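Side-chain contacts in alginate biosynthesis protein AlgX (Pseudomonas aeruginosa, PDB 4KNC), which takes part in O-acetylating the exopolysaccharide alginate and protects the polymer from degradation as it crosses the periplasm: residues Gly272-Ser275 with Ser276-Tyr280; Val359-Asp363 with Pro364-Glu368. All coordinates share one frame; numbering follows the deposited sequence.

Contact 1. Residues Gly272-Ser275 with Ser276-Tyr280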
loop_
_atom_site.group_PDB
_atom_site.type_symbol
_atom_site.label_atom_id
_atom_site.label_comp_id
_atom_site.label_asym_id
_atom_site.label_seq_id
_atom_site.Cartn_x
_atom_site.Cartn_y
_atom_site.Cartn_z
ATOM N N GLY A 272 2.893 2.938 -3.128
ATOM C CA GLY A 272 1.969 3.603 -2.224
ATOM C C GLY A 272 1.011 2.681 -1.471
ATOM O O GLY A 272 1.314 1.531 -1.158
ATOM N N PHE A 273 -0.169 3.213 -1.203
ATOM C CA PHE A 273 -1.196 2.583 -0.396
ATOM C C PHE A 273 -1.764 1.328 -1.045
ATOM O O PHE A 273 -2.100 0.353 -0.358
ATOM C CB PHE A 273 -2.314 3.617 -0.196
ATOM C CG PHE A 273 -3.527 3.099 0.542
ATOM C CD1 PHE A 273 -3.474 2.853 1.905
ATOM C CD2 PHE A 273 -4.738 2.914 -0.125
ATOM C CE1 PHE A 273 -4.607 2.405 2.597
ATOM C CE2 PHE A 273 -5.874 2.469 0.548
ATOM C CZ PHE A 273 -5.815 2.206 1.910
ATOM N N ASP A 274 -1.860 1.355 -2.372
ATOM C CA ASP A 274 -2.713 0.411 -3.098
ATOM C C ASP A 274 -1.993 -0.680 -3.907
ATOM O O ASP A 274 -2.421 -1.828 -3.907
ATOM C CB ASP A 274 -3.701 1.176 -3.996
ATOM C CG ASP A 274 -3.011 1.975 -5.111
ATOM O OD1 ASP A 274 -1.889 2.504 -4.905
ATOM O OD2 ASP A 274 -3.611 2.083 -6.202
ATOM N N SER A 275 -0.898 -0.326 -4.572
ATOM C CA SER A 275 -0.341 -1.176 -5.623
ATOM C C SER A 275 0.130 -2.556 -5.169
ATOM O O SER A 275 -0.150 -3.571 -5.816
ATOM C CB SER A 275 0.781 -0.433 -6.367
ATOM O OG SER A 275 0.261 0.732 -6.994
ATOM N N SER A 276 0.831 -2.598 -4.046
ATOM C CA SER A 276 1.440 -3.846 -3.602
ATOM C C SER A 276 0.390 -4.893 -3.269
ATOM O O SER A 276 0.475 -6.045 -3.703
ATOM C CB SER A 276 2.356 -3.594 -2.402
ATOM O OG SER A 276 2.812 -4.816 -1.863
ATOM N N LEU A 277 -0.607 -4.484 -2.501
ATOM C CA LEU A 277 -1.678 -5.391 -2.105
ATOM C C LEU A 277 -2.534 -5.814 -3.313
ATOM O O LEU A 277 -2.935 -6.972 -3.423
ATOM C CB LEU A 277 -2.543 -4.728 -1.032
ATOM C CG LEU A 277 -3.805 -5.426 -0.525
ATOM C CD1 LEU A 277 -3.484 -6.810 -0.003
ATOM C CD2 LEU A 277 -4.413 -4.593 0.571
ATOM N N LEU A 278 -2.815 -4.883 -4.220
ATOM C CA LEU A 278 -3.592 -5.236 -5.410
ATOM C C LEU A 278 -2.838 -6.243 -6.294
ATOM O O LEU A 278 -3.403 -7.242 -6.727
ATOM C CB LEU A 278 -3.976 -3.984 -6.210
ATOM C CG LEU A 278 -5.009 -3.014 -5.621
ATOM C CD1 LEU A 278 -5.388 -1.916 -6.642
ATOM C CD2 LEU A 278 -6.265 -3.760 -5.139
ATOM N N ALA A 279 -1.554 -5.993 -6.542
ATOM C CA ALA A 279 -0.765 -6.927 -7.343
ATOM C C ALA A 279 -0.693 -8.291 -6.671
ATOM O O ALA A 279 -0.890 -9.324 -7.322
ATOM C CB ALA A 279 0.638 -6.375 -7.594
ATOM N N TYR A 280 -0.425 -8.293 -5.366
ATOM C CA TYR A 280 -0.383 -9.548 -4.602
ATOM C C TYR A 280 -1.693 -10.343 -4.683
ATOM O O TYR A 280 -1.689 -11.544 -4.970
ATOM C CB TYR A 280 -0.013 -9.295 -3.130
ATOM C CG TYR A 280 0.103 -10.563 -2.317
ATOM C CD1 TYR A 280 0.857 -11.638 -2.772
ATOM C CD2 TYR A 280 -0.530 -10.685 -1.089
ATOM C CE1 TYR A 280 0.962 -12.811 -2.030
ATOM C CE2 TYR A 280 -0.425 -11.842 -0.343
ATOM C CZ TYR A 280 0.318 -12.901 -0.818
ATOM O OH TYR A 280 0.414 -14.056 -0.065
HETATM O O HOH W 1 2.250 -0.428 -2.491
HETATM O O HOH W 2 -0.505 -1.882 -1.101
#
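The carbonyl oxygens of Asp-274 and Ser-275 accept the N-H groups of Leu-278 and Ala-279, four residues further on. Leu-278 N lies 3.1 Å from Asp-274 O, nearly in line with that C=O, and the N-H points at the oxygen at 163°. Ala-279 N to Ser-275 O is shorter, 2.9 Å, with the donor tilted from the carbonyl plane. The Leu-278 side chain leans over Asp-274 O, its own N-H acceptor: CG, beside the backbone N (chi1 -70°), comes to 3.3 Å from Asp-274 O. These bonds open helix 275-282, which follows strand 263-265 in the SGNH hydrolase-like domain. Two earlier N-H groups, those of Ser-276 and Leu-277, are satisfied by water. One water donates to Gly-272 O and accepts from Ser-276 N at 3.0 Å; a second donates to Phe-273 O and takes Leu-277 N, also at 3.0 Å. Phe-273 O is shared with the indole NE1 of Trp-296. The serine hydroxyls find partners outside the helix: Ser-275 OG bonds Gly-271 O, and the buried Ser-276 OG bonds Asn-266 O and Gly-241 N. The Ser-276 side chain lies about 10 Å from that of Ser-243, the inferred nucleophile.

Contact 2. Residues Val359-Asp363 with Pro364-Glu368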
loop_
_atom_site.group_PDB
_atom_site.type_symbol
_atom_site.label_atom_id
_atom_site.label_comp_id
_atom_site.label_asym_id
_atom_site.label_seq_id
_atom_site.Cartn_x
_atom_site.Cartn_y
_atom_site.Cartn_z
ATOM N N VAL A 359 -10.343 -8.641 -16.536
ATOM C CA VAL A 359 -9.821 -8.109 -17.798
ATOM C C VAL A 359 -8.304 -8.258 -17.958
ATOM O O VAL A 359 -7.546 -7.860 -17.086
ATOM C CB VAL A 359 -10.150 -6.600 -17.910
ATOM C CG1 VAL A 359 -9.506 -5.996 -19.142
ATOM C CG2 VAL A 359 -11.651 -6.376 -17.913
ATOM N N THR A 360 -7.854 -8.789 -19.092
ATOM C CA THR A 360 -6.433 -9.051 -19.290
ATOM C C THR A 360 -5.853 -8.567 -20.622
ATOM O O THR A 360 -6.184 -9.096 -21.686
ATOM C CB THR A 360 -6.133 -10.547 -19.147
ATOM O OG1 THR A 360 -6.524 -10.991 -17.841
ATOM C CG2 THR A 360 -4.645 -10.804 -19.355
ATOM N N TYR A 361 -4.979 -7.566 -20.547
ATOM C CA TYR A 361 -4.196 -7.111 -21.701
ATOM C C TYR A 361 -3.250 -8.191 -22.219
ATOM O O TYR A 361 -2.763 -9.024 -21.453
ATOM C CB TYR A 361 -3.344 -5.899 -21.332
ATOM C CG TYR A 361 -4.086 -4.591 -21.251
ATOM C CD1 TYR A 361 -4.774 -4.088 -22.347
ATOM C CD2 TYR A 361 -4.074 -3.842 -20.082
ATOM C CE1 TYR A 361 -5.442 -2.884 -22.276
ATOM C CE2 TYR A 361 -4.740 -2.638 -19.999
ATOM C CZ TYR A 361 -5.420 -2.162 -21.099
ATOM O OH TYR A 361 -6.081 -0.957 -21.012
ATOM N N SER A 362 -2.968 -8.164 -23.517
ATOM C CA SER A 362 -1.999 -9.093 -24.085
ATOM C C SER A 362 -0.571 -8.705 -23.694
ATOM O O SER A 362 0.316 -9.551 -23.649
ATOM C CB SER A 362 -2.153 -9.192 -25.609
ATOM O OG SER A 362 -2.118 -7.919 -26.227
ATOM N N ASP A 363 -0.366 -7.426 -23.391
ATOM C CA ASP A 363 0.945 -6.910 -23.007
ATOM C C ASP A 363 0.939 -6.454 -21.543
ATOM O O ASP A 363 0.294 -5.456 -21.195
ATOM C CB ASP A 363 1.325 -5.745 -23.927
ATOM C CG ASP A 363 2.767 -5.297 -23.760
ATOM O OD1 ASP A 363 3.406 -5.659 -22.748
ATOM O OD2 ASP A 363 3.257 -4.566 -24.653
ATOM N N PRO A 364 1.682 -7.174 -20.685
ATOM C CA PRO A 364 1.731 -6.934 -19.234
ATOM C C PRO A 364 2.308 -5.573 -18.870
ATOM O O PRO A 364 2.302 -5.213 -17.692
ATOM C CB PRO A 364 2.671 -8.034 -18.723
ATOM C CG PRO A 364 2.679 -9.073 -19.796
ATOM C CD PRO A 364 2.525 -8.314 -21.082
ATOM N N SER A 365 2.800 -4.830 -19.856
ATOM C CA SER A 365 3.403 -3.527 -19.589
ATOM C C SER A 365 2.383 -2.404 -19.736
ATOM O O SER A 365 2.739 -1.225 -19.707
ATOM C CB SER A 365 4.602 -3.277 -20.510
ATOM O OG SER A 365 4.186 -3.138 -21.860
ATOM N N VAL A 366 1.116 -2.770 -19.907
ATOM C CA VAL A 366 0.067 -1.762 -20.000
ATOM C C VAL A 366 -0.553 -1.501 -18.628
ATOM O O VAL A 366 -1.393 -2.272 -18.148
ATOM C CB VAL A 366 -1.026 -2.150 -21.007
ATOM C CG1 VAL A 366 -2.005 -0.997 -21.160
ATOM C CG2 VAL A 366 -0.402 -2.502 -22.353
ATOM N N HIS A 367 -0.139 -0.394 -18.018
ATOM C CA HIS A 367 -0.439 -0.107 -16.623
ATOM C C HIS A 367 -1.576 0.893 -16.461
ATOM O O HIS A 367 -1.625 1.655 -15.497
ATOM C CB HIS A 367 0.818 0.398 -15.924
ATOM C CG HIS A 367 1.951 -0.577 -15.954
ATOM N ND1 HIS A 367 1.801 -1.901 -15.600
ATOM C CD2 HIS A 367 3.251 -0.427 -16.302
ATOM C CE1 HIS A 367 2.960 -2.523 -15.721
ATOM N NE2 HIS A 367 3.858 -1.650 -16.143
ATOM N N GLU A 368 -2.498 0.878 -17.409
ATOM C CA GLU A 368 -3.639 1.773 -17.369
ATOM C C GLU A 368 -4.810 1.074 -18.029
ATOM O O GLU A 368 -4.637 0.426 -19.059
ATOM C CB GLU A 368 -3.317 3.076 -18.107
ATOM C CG GLU A 368 -4.496 4.024 -18.213
ATOM C CD GLU A 368 -4.207 5.246 -19.065
ATOM O OE1 GLU A 368 -3.662 5.092 -20.181
ATOM O OE2 GLU A 368 -4.532 6.364 -18.612
#
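A type I beta turn from Asp-363 to Val-366 begins the loop that leaves strand 355-361 of the C-terminal carbohydrate-binding module; Tyr-361, ahead of the turn, closes on Val-366, its last residue, and on the backbone of Glu-368. Val-366 N donates to Asp-363 O at 3.1 Å, the i to i+3 bond characteristic of such a turn. Asp-363 adds a side-chain grip: its CG is anti to the backbone N (chi1 -170°), which carries OD1 past the N and CD of Pro-364 toward Ser-365. There OD1 accepts twice, from Ser-365 OG at 2.8 Å and Ser-365 N at 3.1 Å, both donors arriving from the same face of the carboxylate plane. Two bonds to one residue hold the carboxylate against the turn. Val-366 CG1 covers one face of the Tyr-361 ring, offset toward the rim, 3.6 Å from the centroid and 21° off the normal, a CH-pi contact. The phenol end reaches past the valine, and Tyr-361 OH donates to Glu-368 O at 2.8 Å, in the carbonyl plane and on a lone pair. Val-429 of the neighbouring strand also packs on the tyrosine. OD1 accepting the N-H two residues on makes an Asx turn, here overlaid on the type I turn, with the Ser-365 hydroxyl as an added donor.

Overall arrangement
Neither contact encloses the other, and they do not cross: in chain order contact 1 ends well before contact 2 begins. Contact 1, a continuous stretch of the SGNH hydrolase-like domain, ends the loop after strand 263-265 by starting helix 275-282; the helix packs on strands 237-240 and 293-298 of the parallel sheet and on helix 307-316. After strand 293-298 and helix 307-316 the chain enters the carbohydrate-binding module. Contact 2 closes the short loop from strand 355-361 to strand 368-375, which belong to different antiparallel sheets, so it joins one sheet to the other. The centres of contacts 1 and 2 lie about 16 Å apart, and the nearest atoms of contacts 1 and 2 about 9 Å, without touching. Ser-275 of contact 1 nevertheless packs on Ser-388 of the module.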